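Local coordinates for protein MlnE (Bacillus amyloliquefaciens subsp. plantarum, PDB 5D2E) that binds NADP as the N-terminal ketoreductase region of a polyketide synthase and probably reduces beta-keto groups of intermediates on the macrolactin assembly line, at residues A[382-387]-A[419-424]; A[403-408]-A[426-431]. All blocks are in the same frame, centred on the assembly; numbering follows the deposited sequence.

Contact 1: A[382-387]-A[419-424]. With NAP (NADP nicotinamide-adenine-dinucleotide phosphate), chain B.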
# COMPACT_ATOMS: atom_id res chain seq x y z
N ALA A 382 6.78 3.86 8.73
CA ALA A 382 6.46 3.55 10.12
C ALA A 382 4.99 3.76 10.47
O ALA A 382 4.40 2.86 11.05
CB ALA A 382 7.33 4.41 11.08
N PRO A 383 4.39 4.93 10.16
CA PRO A 383 3.03 5.09 10.66
C PRO A 383 1.94 4.28 9.96
O PRO A 383 0.88 3.99 10.55
CB PRO A 383 2.75 6.57 10.47
CG PRO A 383 3.71 7.03 9.41
CD PRO A 383 4.91 6.17 9.56
N LYS A 384 2.17 4.00 8.68
CA LYS A 384 1.19 3.38 7.80
C LYS A 384 1.36 1.84 7.74
O LYS A 384 0.43 1.12 7.45
CB LYS A 384 1.30 4.00 6.41
CG LYS A 384 0.67 5.38 6.33
CD LYS A 384 0.96 6.08 5.08
CE LYS A 384 0.35 7.48 5.03
NZ LYS A 384 -1.12 7.45 4.97
N VAL A 385 2.57 1.34 7.96
CA VAL A 385 2.77 -0.13 8.04
C VAL A 385 2.63 -0.57 9.48
O VAL A 385 1.60 -1.12 9.84
CB VAL A 385 4.05 -0.56 7.36
CG1 VAL A 385 4.27 -2.09 7.55
CG2 VAL A 385 4.00 -0.17 5.91
N PHE A 386 3.59 -0.22 10.33
CA PHE A 386 3.54 -0.65 11.73
C PHE A 386 2.42 0.01 12.51
O PHE A 386 1.69 -0.65 13.27
CB PHE A 386 4.87 -0.35 12.41
CG PHE A 386 5.98 -1.20 11.90
CD1 PHE A 386 6.14 -2.48 12.40
CD2 PHE A 386 6.83 -0.74 10.93
CE1 PHE A 386 7.16 -3.26 11.97
CE2 PHE A 386 7.89 -1.53 10.50
CZ PHE A 386 8.03 -2.81 11.01
N GLY A 387 2.23 1.30 12.29
CA GLY A 387 1.20 2.05 13.04
C GLY A 387 -0.19 1.49 12.85
O GLY A 387 -0.92 1.28 13.80
N SER A 419 8.22 6.06 -3.88
CA SER A 419 8.16 4.59 -3.91
C SER A 419 7.77 3.94 -2.53
O SER A 419 6.96 2.99 -2.50
CB SER A 419 9.45 4.00 -4.44
OG SER A 419 10.50 4.34 -3.62
N ASP A 420 8.34 4.43 -1.46
CA ASP A 420 8.13 3.93 -0.12
C ASP A 420 6.79 4.41 0.41
O ASP A 420 6.06 3.65 1.06
CB ASP A 420 9.23 4.30 0.87
CG ASP A 420 9.67 5.78 0.79
OD1 ASP A 420 9.27 6.48 -0.17
OD2 ASP A 420 10.38 6.22 1.68
N TYR A 421 6.42 5.63 0.04
CA TYR A 421 5.09 6.18 0.40
C TYR A 421 3.98 5.38 -0.28
O TYR A 421 2.97 5.04 0.36
CB TYR A 421 5.02 7.66 -0.01
CG TYR A 421 3.76 8.41 0.36
CD1 TYR A 421 3.50 8.80 1.68
CD2 TYR A 421 2.87 8.80 -0.63
CE1 TYR A 421 2.34 9.49 2.01
CE2 TYR A 421 1.72 9.51 -0.30
CZ TYR A 421 1.47 9.85 1.00
OH TYR A 421 0.34 10.55 1.26
N ALA A 422 4.15 5.08 -1.56
CA ALA A 422 3.21 4.30 -2.33
C ALA A 422 3.07 2.91 -1.69
O ALA A 422 1.95 2.45 -1.47
CB ALA A 422 3.65 4.21 -3.77
N PHE A 423 4.20 2.29 -1.33
CA PHE A 423 4.21 1.00 -0.65
C PHE A 423 3.44 1.06 0.68
O PHE A 423 2.61 0.19 0.97
CB PHE A 423 5.65 0.54 -0.41
CG PHE A 423 5.76 -0.65 0.49
CD1 PHE A 423 5.63 -1.92 -0.06
CD2 PHE A 423 5.89 -0.52 1.82
CE1 PHE A 423 5.73 -3.04 0.72
CE2 PHE A 423 5.90 -1.65 2.65
CZ PHE A 423 5.85 -2.91 2.07
N ALA A 424 3.78 2.05 1.51
CA ALA A 424 3.18 2.17 2.82
C ALA A 424 1.62 2.27 2.72
O ALA A 424 0.87 1.61 3.46
CB ALA A 424 3.77 3.32 3.57
PA NAP B . -0.19 16.23 7.61
O1A NAP B . -0.89 17.60 7.85
O2A NAP B . 1.31 16.05 7.70
O5B NAP B . -0.82 15.31 8.77
C5B NAP B . -0.26 14.03 9.02
C4B NAP B . -0.09 14.00 10.52
O4B NAP B . 0.49 12.72 10.87
C3B NAP B . 0.89 15.07 11.08
O3B NAP B . 0.18 16.03 11.87
C2B NAP B . 1.85 14.27 11.98
O2B NAP B . 2.06 14.92 13.20
C1B NAP B . 1.13 12.91 12.11
N9A NAP B . 2.02 11.77 12.29
C8A NAP B . 3.07 11.37 11.49
N7A NAP B . 3.72 10.28 12.02
C5A NAP B . 3.03 9.92 13.12
C6A NAP B . 3.15 8.90 14.14
N6A NAP B . 4.16 7.98 13.99
N1A NAP B . 2.26 8.93 15.22
C2A NAP B . 1.29 9.86 15.30
N3A NAP B . 1.12 10.85 14.38
C4A NAP B . 1.93 10.93 13.32
O3 NAP B . -0.68 15.58 6.19
PN NAP B . -2.18 15.62 5.57
O1N NAP B . -2.17 16.38 4.26
O2N NAP B . -3.10 15.86 6.74
O5D NAP B . -2.50 14.09 5.13
C5D NAP B . -2.99 13.23 6.20
C4D NAP B . -3.11 11.77 5.73
O4D NAP B . -3.84 11.65 4.52
C3D NAP B . -1.71 11.20 5.46
O3D NAP B . -1.64 9.90 6.01
C2D NAP B . -1.57 11.22 3.95
O2D NAP B . -0.64 10.21 3.47
C1D NAP B . -3.03 11.07 3.44
N1N NAP B . -3.18 11.72 2.12
C2N NAP B . -3.21 13.10 2.00
C3N NAP B . -3.33 13.78 0.77
C7N NAP B . -3.38 15.33 0.67
O7N NAP B . -3.43 15.88 -0.43
N7N NAP B . -3.40 16.13 1.74
C4N NAP B . -3.40 12.99 -0.39
C5N NAP B . -3.33 11.59 -0.27
C6N NAP B . -3.24 10.97 0.99
P2B NAP B . 3.39 14.70 14.15
O1X NAP B . 4.63 15.06 13.34
O2X NAP B . 3.14 15.61 15.39
O3X NAP B . 3.39 13.24 14.50
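The turn that leads into helix 386-394 meets the first turns of helix 419-437 most closely at Lys-384 and Ala-424, whose CA atoms are 5.5 Å apart. The small side chain of Ala-424 permits this approach: its CB lies 3.8 Å from CB of Lys-384, and its CA takes CG2 of Val-385 at 4.0 Å. The same methyl reaches CE2 of Phe-423 at 4.1 Å, the two side chains crossing at about a right angle. One methyl of the valine therefore touches both the helix backbone and the aromatic ring, while Phe-423 also packs against Leu-148 and Leu-152 of helix 141-164.

From this apolar base two long polar side chains run to the cofactor. Lys-384 is extended until its last bend (chi4 -68°), which turns NZ to O3D of the nicotinamide ribose at 2.7 Å, with a weak bond to O2D at 3.2 Å; Asn-425 OD1 is a further partner of NZ. Short-chain dehydrogenase/reductase folds place a tyrosine and a lysine beside the nicotinamide ribose, and in polyketide ketoreductases the lysine precedes the tyrosine in sequence, as here. Tyr-421, whose CG is anti to the backbone N (chi1 -176°), brings CE1 to 4.1 Å from Lys-384 CE. O2D lies at the edge of this ring, near its plane, and Tyr-421 OH is hydrogen-bonded to it, although the modelled separation of 2.4 Å is doubtful as an exact length. Tyr-421 also touches Val-380 of helix 374-381 and Val-364.

Contact 2: A[403-408]-A[426-431]. With NAP (NADP nicotinamide-adenine-dinucleotide phosphate), chain B.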
# COMPACT_ATOMS: atom_id res chain seq x y z
N PHE A 403 -13.07 1.57 11.20
CA PHE A 403 -11.58 1.64 11.21
C PHE A 403 -11.26 2.05 9.80
O PHE A 403 -11.42 1.24 8.87
CB PHE A 403 -11.00 0.25 11.57
CG PHE A 403 -9.48 0.21 11.75
CD1 PHE A 403 -8.65 0.19 10.66
CD2 PHE A 403 -8.91 0.13 13.00
CE1 PHE A 403 -7.28 0.12 10.82
CE2 PHE A 403 -7.53 0.03 13.17
CZ PHE A 403 -6.71 0.01 12.08
N VAL A 404 -10.90 3.32 9.61
CA VAL A 404 -10.73 3.91 8.30
C VAL A 404 -9.30 4.38 8.13
O VAL A 404 -8.80 5.12 8.95
CB VAL A 404 -11.69 5.08 8.00
CG1 VAL A 404 -11.47 5.61 6.59
CG2 VAL A 404 -13.17 4.64 8.18
N MET A 405 -8.65 3.87 7.10
CA MET A 405 -7.29 4.23 6.76
C MET A 405 -7.27 5.28 5.62
O MET A 405 -7.87 5.11 4.54
CB MET A 405 -6.55 2.96 6.39
CG MET A 405 -6.37 2.03 7.61
SD MET A 405 -5.95 0.36 7.08
CE MET A 405 -7.60 -0.11 6.65
N PHE A 406 -6.53 6.37 5.85
CA PHE A 406 -6.35 7.45 4.82
C PHE A 406 -5.14 7.09 3.97
O PHE A 406 -3.98 7.38 4.32
CB PHE A 406 -6.19 8.82 5.51
CG PHE A 406 -7.51 9.44 6.00
CD1 PHE A 406 -8.72 8.74 5.99
CD2 PHE A 406 -7.54 10.73 6.46
CE1 PHE A 406 -9.92 9.30 6.38
CE2 PHE A 406 -8.76 11.30 6.87
CZ PHE A 406 -9.94 10.60 6.82
N SER A 407 -5.44 6.38 2.89
CA SER A 407 -4.42 5.92 1.99
C SER A 407 -4.27 6.97 0.87
O SER A 407 -4.74 8.11 0.99
CB SER A 407 -4.82 4.53 1.49
OG SER A 407 -3.77 3.95 0.75
N SER A 408 -3.58 6.62 -0.20
CA SER A 408 -3.22 7.53 -1.22
C SER A 408 -3.39 6.86 -2.54
O SER A 408 -3.11 5.67 -2.71
CB SER A 408 -1.75 7.99 -1.02
OG SER A 408 -1.28 8.67 -2.16
N GLY A 426 -0.14 1.25 0.16
CA GLY A 426 -0.63 0.00 -0.43
C GLY A 426 -0.73 -1.08 0.63
O GLY A 426 -1.61 -1.96 0.54
N CYS A 427 0.13 -1.00 1.64
CA CYS A 427 0.07 -1.91 2.76
C CYS A 427 -1.25 -1.77 3.58
O CYS A 427 -1.89 -2.78 3.87
CB CYS A 427 1.30 -1.77 3.57
SG CYS A 427 1.34 -2.96 4.88
N MET A 428 -1.70 -0.56 3.85
CA MET A 428 -3.02 -0.36 4.44
C MET A 428 -4.13 -0.91 3.59
O MET A 428 -5.07 -1.49 4.11
CB MET A 428 -3.29 1.14 4.71
CG MET A 428 -2.27 1.74 5.62
SD MET A 428 -2.63 3.32 6.37
CE MET A 428 -2.91 4.37 4.95
N ASP A 429 -4.06 -0.69 2.28
CA ASP A 429 -5.05 -1.16 1.38
C ASP A 429 -5.24 -2.72 1.51
O ASP A 429 -6.39 -3.21 1.58
CB ASP A 429 -4.75 -0.84 -0.07
CG ASP A 429 -4.58 0.66 -0.35
OD1 ASP A 429 -5.03 1.51 0.44
OD2 ASP A 429 -4.04 0.96 -1.44
N GLY A 430 -4.13 -3.45 1.55
CA GLY A 430 -4.15 -4.89 1.75
C GLY A 430 -4.50 -5.32 3.19
O GLY A 430 -5.15 -6.38 3.39
N PHE A 431 -4.22 -4.46 4.16
CA PHE A 431 -4.49 -4.79 5.53
C PHE A 431 -5.98 -4.92 5.82
O PHE A 431 -6.39 -5.56 6.79
CB PHE A 431 -3.82 -3.79 6.49
CG PHE A 431 -3.88 -4.20 7.94
CD1 PHE A 431 -3.10 -5.26 8.41
CD2 PHE A 431 -4.74 -3.58 8.84
CE1 PHE A 431 -3.16 -5.67 9.75
CE2 PHE A 431 -4.76 -3.93 10.18
CZ PHE A 431 -4.00 -4.98 10.65
PA NAP B . -0.19 16.23 7.61
O1A NAP B . -0.89 17.60 7.85
O2A NAP B . 1.31 16.05 7.70
O5B NAP B . -0.82 15.31 8.77
C5B NAP B . -0.26 14.03 9.02
C4B NAP B . -0.09 14.00 10.52
O4B NAP B . 0.49 12.72 10.87
C3B NAP B . 0.89 15.07 11.08
O3B NAP B . 0.18 16.03 11.87
C2B NAP B . 1.85 14.27 11.98
O2B NAP B . 2.06 14.92 13.20
C1B NAP B . 1.13 12.91 12.11
N9A NAP B . 2.02 11.77 12.29
C8A NAP B . 3.07 11.37 11.49
N7A NAP B . 3.72 10.28 12.02
C5A NAP B . 3.03 9.92 13.12
C6A NAP B . 3.15 8.90 14.14
N6A NAP B . 4.16 7.98 13.99
N1A NAP B . 2.26 8.93 15.22
C2A NAP B . 1.29 9.86 15.30
N3A NAP B . 1.12 10.85 14.38
C4A NAP B . 1.93 10.93 13.32
O3 NAP B . -0.68 15.58 6.19
PN NAP B . -2.18 15.62 5.57
O1N NAP B . -2.17 16.38 4.26
O2N NAP B . -3.10 15.86 6.74
O5D NAP B . -2.50 14.09 5.13
C5D NAP B . -2.99 13.23 6.20
C4D NAP B . -3.11 11.77 5.73
O4D NAP B . -3.84 11.65 4.52
C3D NAP B . -1.71 11.20 5.46
O3D NAP B . -1.64 9.90 6.01
C2D NAP B . -1.57 11.22 3.95
O2D NAP B . -0.64 10.21 3.47
C1D NAP B . -3.03 11.07 3.44
N1N NAP B . -3.18 11.72 2.12
C2N NAP B . -3.21 13.10 2.00
C3N NAP B . -3.33 13.78 0.77
C7N NAP B . -3.38 15.33 0.67
O7N NAP B . -3.43 15.88 -0.43
N7N NAP B . -3.40 16.13 1.74
C4N NAP B . -3.40 12.99 -0.39
C5N NAP B . -3.33 11.59 -0.27
C6N NAP B . -3.24 10.97 0.99
P2B NAP B . 3.39 14.70 14.15
O1X NAP B . 4.63 15.06 13.34
O2X NAP B . 3.14 15.61 15.39
O3X NAP B . 3.39 13.24 14.50
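Met-405 and Met-428 face each other where strand 403-408 passes over helix 426-431, the segment axes coming within 8.0 Å at an angle of 133°. Phe-403, at the start, offers the edge of its ring to SD of Met-405 and has a cation-pi partner in Arg-435. Met-405 carries the apolar part of the contact: its SD lies 3.6 Å from CB of Met-428, while SD of Met-428 lies 3.9 Å from CB of Met-405, so the two flexible thioethers slide past each other in opposite directions. SD of Met-405 also lies 4.5 Å from CD2 at the edge of the Phe-431 ring. Unbranched, polarisable chains suit such a narrow layer between strand and helix.

Phe-406 points away from the helix; its CB lies near the nicotinamide ribose and its ring meets Trp-449 and Phe-289 edge-to-face, but its carbonyl O meets CE of Met-428 at 3.3 Å. Ser-407 turns back to the helix with OG anti to its backbone N (chi1 -172°) and donates to OD1 of Asp-429 at 2.8 Å, on the syn side and 30° out of the carboxylate plane; Asn-425 O is another partner of this hydroxyl. The buried carboxylate is further satisfied by Ser-446 OG at OD1 and Asn-448 ND2 at OD2. The backbone O of Ser-407 lies 3.2 Å from C6N of the nicotinamide. Ser-408 brings CB to 3.9 Å from that same C6N, lining the nicotinamide pocket, and its OG is hydrogen-bonded to Ser-410 OG.

The contact belongs to the Rossmann-type beta-alpha-beta unit formed by strand 402-408, helix 419-437 and strand 443-453, with strand 356-359 pairing on the other edge of 402-408 and helix 386-394 packing beside Met-428 and Phe-431.

How the contacts relate
Both contacts are buried, touch NADP and use helix 419-437, contact 1 near its start and contact 2 farther along. The remaining elements follow each other in the chain: 382-387 leads into helix 386-394, and strand 402-408 comes next. Contact 1 joins helix to turn and is apolar between its segments, its polar ends being spent on the ribose. Contact 2 joins strand to helix, packs methionines between strand and helix and adds a serine-aspartate bond, touching the nicotinamide from the strand's end. They meet directly: Lys-384 NZ is 2.9 Å from Phe-406 O, and Tyr-421 CE2 is 3.6 Å from Ser-408 OG.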